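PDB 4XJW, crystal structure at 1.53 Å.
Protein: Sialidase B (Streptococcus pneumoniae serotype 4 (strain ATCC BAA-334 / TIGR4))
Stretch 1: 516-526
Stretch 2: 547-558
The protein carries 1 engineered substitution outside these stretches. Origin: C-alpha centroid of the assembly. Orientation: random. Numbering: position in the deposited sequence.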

# COMPACT_ATOMS: atom_id res chain seq x y z
N THR A 516 2.73 -23.74 0.01
CA THR A 516 1.97 -22.51 0.20
C THR A 516 2.17 -22.00 1.61
O THR A 516 1.97 -22.76 2.56
CB THR A 516 0.48 -22.77 -0.02
OG1 THR A 516 0.28 -23.29 -1.35
CG2 THR A 516 -0.32 -21.50 0.15
N PHE A 517 2.59 -20.75 1.76
CA PHE A 517 2.73 -20.10 3.06
C PHE A 517 1.56 -19.15 3.24
O PHE A 517 1.21 -18.41 2.33
CB PHE A 517 4.05 -19.32 3.15
CG PHE A 517 5.26 -20.18 2.93
CD1 PHE A 517 5.81 -20.92 3.97
CD2 PHE A 517 5.83 -20.28 1.67
CE1 PHE A 517 6.92 -21.71 3.78
CE2 PHE A 517 6.95 -21.08 1.46
CZ PHE A 517 7.49 -21.80 2.51
N PHE A 518 0.92 -19.18 4.41
CA PHE A 518 -0.24 -18.32 4.60
C PHE A 518 -0.44 -17.75 5.99
O PHE A 518 0.02 -18.30 6.99
CB PHE A 518 -1.53 -18.98 4.08
CG PHE A 518 -1.95 -20.23 4.82
CD1 PHE A 518 -1.29 -21.44 4.59
CD2 PHE A 518 -3.00 -20.20 5.71
CE1 PHE A 518 -1.69 -22.60 5.25
CE2 PHE A 518 -3.41 -21.35 6.37
CZ PHE A 518 -2.74 -22.55 6.13
N ARG A 519 -1.11 -16.61 6.00
CA ARG A 519 -1.45 -15.86 7.20
C ARG A 519 -2.54 -16.59 7.98
O ARG A 519 -3.44 -17.18 7.38
CB ARG A 519 -1.94 -14.48 6.75
CG ARG A 519 -2.54 -13.60 7.82
CD ARG A 519 -3.03 -12.31 7.16
NE ARG A 519 -3.85 -11.53 8.07
CZ ARG A 519 -4.40 -10.37 7.76
NH1 ARG A 519 -4.22 -9.86 6.55
NH2 ARG A 519 -5.13 -9.72 8.66
N THR A 520 -2.45 -16.54 9.31
CA THR A 520 -3.43 -17.19 10.20
C THR A 520 -3.85 -16.26 11.33
O THR A 520 -3.52 -15.07 11.35
CB THR A 520 -2.90 -18.48 10.85
OG1 THR A 520 -1.90 -18.17 11.83
CG2 THR A 520 -2.32 -19.42 9.80
N THR A 521 -4.55 -16.83 12.31
CA THR A 521 -5.00 -16.08 13.48
C THR A 521 -4.25 -16.52 14.73
O THR A 521 -4.60 -16.14 15.85
CB THR A 521 -6.51 -16.26 13.71
OG1 THR A 521 -6.83 -17.66 13.69
CG2 THR A 521 -7.31 -15.54 12.63
N THR A 522 -3.22 -17.33 14.53
CA THR A 522 -2.48 -17.97 15.63
C THR A 522 -1.21 -17.25 16.05
O THR A 522 -0.57 -17.64 17.02
CB THR A 522 -2.06 -19.42 15.25
OG1 THR A 522 -0.98 -19.38 14.32
CG2 THR A 522 -3.22 -20.18 14.65
N GLY A 523 -0.82 -16.20 15.31
CA GLY A 523 0.46 -15.56 15.52
C GLY A 523 1.63 -16.26 14.83
O GLY A 523 2.78 -15.87 15.03
N LYS A 524 1.35 -17.30 14.06
CA LYS A 524 2.38 -18.00 13.29
C LYS A 524 1.95 -18.15 11.84
O LYS A 524 0.76 -18.34 11.55
CB LYS A 524 2.65 -19.38 13.89
CG LYS A 524 3.32 -19.34 15.26
CD LYS A 524 3.62 -20.74 15.77
CE LYS A 524 4.27 -20.70 17.15
NZ LYS A 524 4.66 -19.30 17.52
N ILE A 525 2.92 -18.07 10.94
CA ILE A 525 2.69 -18.33 9.53
C ILE A 525 2.51 -19.83 9.34
O ILE A 525 3.25 -20.62 9.93
CB ILE A 525 3.87 -17.81 8.71
CG1 ILE A 525 3.97 -16.29 8.87
CG2 ILE A 525 3.77 -18.23 7.23
CD1 ILE A 525 5.24 -15.68 8.30
N ALA A 526 1.52 -20.22 8.55
CA ALA A 526 1.23 -21.63 8.33
C ALA A 526 1.70 -22.04 6.95
O ALA A 526 2.02 -21.19 6.12
CB ALA A 526 -0.25 -21.92 8.48
N GLN A 547 7.35 -14.50 14.21
CA GLN A 547 6.16 -14.04 14.93
C GLN A 547 5.29 -13.12 14.08
O GLN A 547 5.81 -12.24 13.38
CB GLN A 547 6.52 -13.26 16.20
CG GLN A 547 7.66 -13.84 17.04
CD GLN A 547 7.50 -15.32 17.29
OE1 GLN A 547 6.39 -15.80 17.56
NE2 GLN A 547 8.60 -16.06 17.18
N GLN A 548 3.98 -13.31 14.16
CA GLN A 548 3.02 -12.33 13.67
C GLN A 548 2.07 -11.96 14.79
O GLN A 548 2.10 -12.58 15.86
CB GLN A 548 2.24 -12.85 12.46
CG GLN A 548 3.06 -12.84 11.17
CD GLN A 548 2.20 -12.83 9.92
OE1 GLN A 548 0.99 -13.08 9.96
NE2 GLN A 548 2.84 -12.57 8.79
N THR A 549 1.24 -10.95 14.56
CA THR A 549 0.21 -10.58 15.50
C THR A 549 -0.94 -11.57 15.43
O THR A 549 -1.02 -12.40 14.52
CB THR A 549 -0.38 -9.22 15.14
OG1 THR A 549 -0.88 -9.30 13.80
CG2 THR A 549 0.67 -8.11 15.25
N SER A 550 -1.86 -11.45 16.38
CA SER A 550 -3.06 -12.26 16.37
C SER A 550 -3.87 -12.17 15.08
O SER A 550 -4.46 -13.15 14.64
CB SER A 550 -3.94 -11.91 17.58
OG SER A 550 -4.28 -10.54 17.60
N TYR A 551 -3.89 -10.99 14.46
CA TYR A 551 -4.68 -10.80 13.25
C TYR A 551 -3.89 -11.17 11.99
O TYR A 551 -4.48 -11.48 10.95
CB TYR A 551 -5.25 -9.38 13.17
CG TYR A 551 -4.21 -8.31 13.38
CD1 TYR A 551 -3.41 -7.85 12.32
CD2 TYR A 551 -4.00 -7.76 14.64
CE1 TYR A 551 -2.46 -6.87 12.52
CE2 TYR A 551 -3.05 -6.77 14.84
CZ TYR A 551 -2.28 -6.33 13.78
OH TYR A 551 -1.33 -5.35 13.99
N GLY A 552 -2.56 -11.14 12.08
CA GLY A 552 -1.71 -11.58 10.97
C GLY A 552 -1.46 -10.52 9.91
O GLY A 552 -2.08 -9.46 9.93
N THR A 553 -0.56 -10.84 8.97
CA THR A 553 -0.22 -9.96 7.84
C THR A 553 0.13 -10.84 6.65
O THR A 553 0.64 -11.94 6.82
CB THR A 553 1.01 -9.06 8.17
OG1 THR A 553 0.72 -8.28 9.35
CG2 THR A 553 1.30 -8.09 7.05
N GLN A 554 -0.16 -10.35 5.44
CA GLN A 554 0.24 -11.03 4.22
C GLN A 554 1.74 -11.37 4.30
O GLN A 554 2.54 -10.59 4.83
CB GLN A 554 -0.02 -10.12 3.02
CG GLN A 554 0.26 -10.76 1.65
CD GLN A 554 0.93 -9.81 0.67
OE1 GLN A 554 1.40 -8.74 1.04
NE2 GLN A 554 0.96 -10.20 -0.60
N VAL A 555 2.09 -12.56 3.79
CA VAL A 555 3.48 -12.98 3.65
C VAL A 555 3.73 -13.23 2.17
O VAL A 555 2.94 -13.91 1.50
CB VAL A 555 3.79 -14.25 4.48
CG1 VAL A 555 2.80 -15.37 4.18
CG2 VAL A 555 5.21 -14.74 4.25
N SER A 556 4.81 -12.67 1.65
CA SER A 556 5.17 -12.97 0.27
C SER A 556 6.34 -13.95 0.28
O SER A 556 7.06 -14.05 1.29
CB SER A 556 5.47 -11.70 -0.52
OG SER A 556 6.41 -10.86 0.13
N ALA A 557 6.49 -14.70 -0.80
CA ALA A 557 7.40 -15.85 -0.78
C ALA A 557 7.89 -16.16 -2.17
O ALA A 557 7.10 -16.16 -3.11
CB ALA A 557 6.68 -17.06 -0.22
N ILE A 558 9.18 -16.45 -2.28
CA ILE A 558 9.73 -16.88 -3.57
C ILE A 558 10.71 -18.04 -3.42
O ILE A 558 11.29 -18.24 -2.35
CB ILE A 558 10.45 -15.74 -4.33
CG1 ILE A 558 11.61 -15.18 -3.50
CG2 ILE A 558 9.47 -14.63 -4.70
CD1 ILE A 558 12.57 -14.27 -4.29
O HOH W 1 -1.56 -14.60 13.11
O HOH W 2 -0.25 -15.45 10.65
O HOH W 3 -5.65 -13.95 9.69

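The strongest polar link between the two stretches is made by Arg519, whose side chain extends in an all-trans conformation (chi1 to chi3 all t) across the backbone of stretch 2. Two of its nitrogens converge on one carbonyl: NE of Arg519 donates to O of Tyr551 at 2.9 Å, and NH2 of Arg519 donates to the same oxygen at 3.0 Å. The oxygen lies at the edge of the guanidinium, near its plane, where the N-H bonds of NE and NH2 can both reach it. Over one face of the group lie Thr553 CA and the carbonyl carbon of Gly552, so the planar cation rests against the main chain while its edge is engaged. NH1 is hydrogen-bonded elsewhere in the structure.

The absence of a side chain at Gly552 leaves room for Arg519. Its phi of 83° favours glycine, and a CB there would lie 2.6 Å from CG of Arg519 and 2.8 Å from O of Thr520, clashing with both.

The one direct backbone-to-backbone hydrogen bond across the contact runs from N of Gln548 to O of Gly523, at 3.0 Å and nearly linear at 169°. Here the chains come close, with the CA atoms of Gly523 and Gln548 4.5 Å apart. Gly523 also has a positive phi, and a CB would be jammed against the carbonyl of the residue before it. The turn leading into this bond is braced by Thr520: OG1 of Thr520 donates to O of Lys524 at 2.7 Å and accepts from N of Thr522 at 3.1 Å.

Elsewhere along the loops, water replaces direct pairing. Water 1 accepts from N of Gly523 at 2.8 Å and lies 2.7 Å from both O of Thr520 and O of Thr549, joining backbone groups that do not bond to one another. Water 2 accepts from N of Thr520 at 2.8 Å and lies 2.8 Å from OE1 of Gln548. That glutamine is held in place within its own stretch, since its OE1 accepts from N of Thr553 at 2.9 Å and its NE2 donates to O of Thr553 at 3.0 Å. At the more exposed residues, CA of Thr521 approaches O of Ser550 at 3.2 Å in a CA-H...O contact.

Toward the strand segments, 516-518 and 556-558, the contact becomes apolar. Phe517 and Ile525 direct their CA-to-CB bonds toward stretch 2, as Val555 and Ala557 do toward stretch 1. CD2 of Phe517 meets CB of Ala557 at 3.8 Å, CB of Phe517 lies 4.3 Å from CG1 of Val555, and CD1 of Ile525 lies 4.2 Å from CG2 of Val555. Val555 thus packs against both Phe517 and Ile525. Within stretch 1, Phe518 and Ala526 are paired through reciprocal backbone hydrogen bonds, N of each to O of the other at 2.9 Å, which brings the segments carrying Phe517 and Ile525 together. In all, the contact buries 691 Å², summed over both sides.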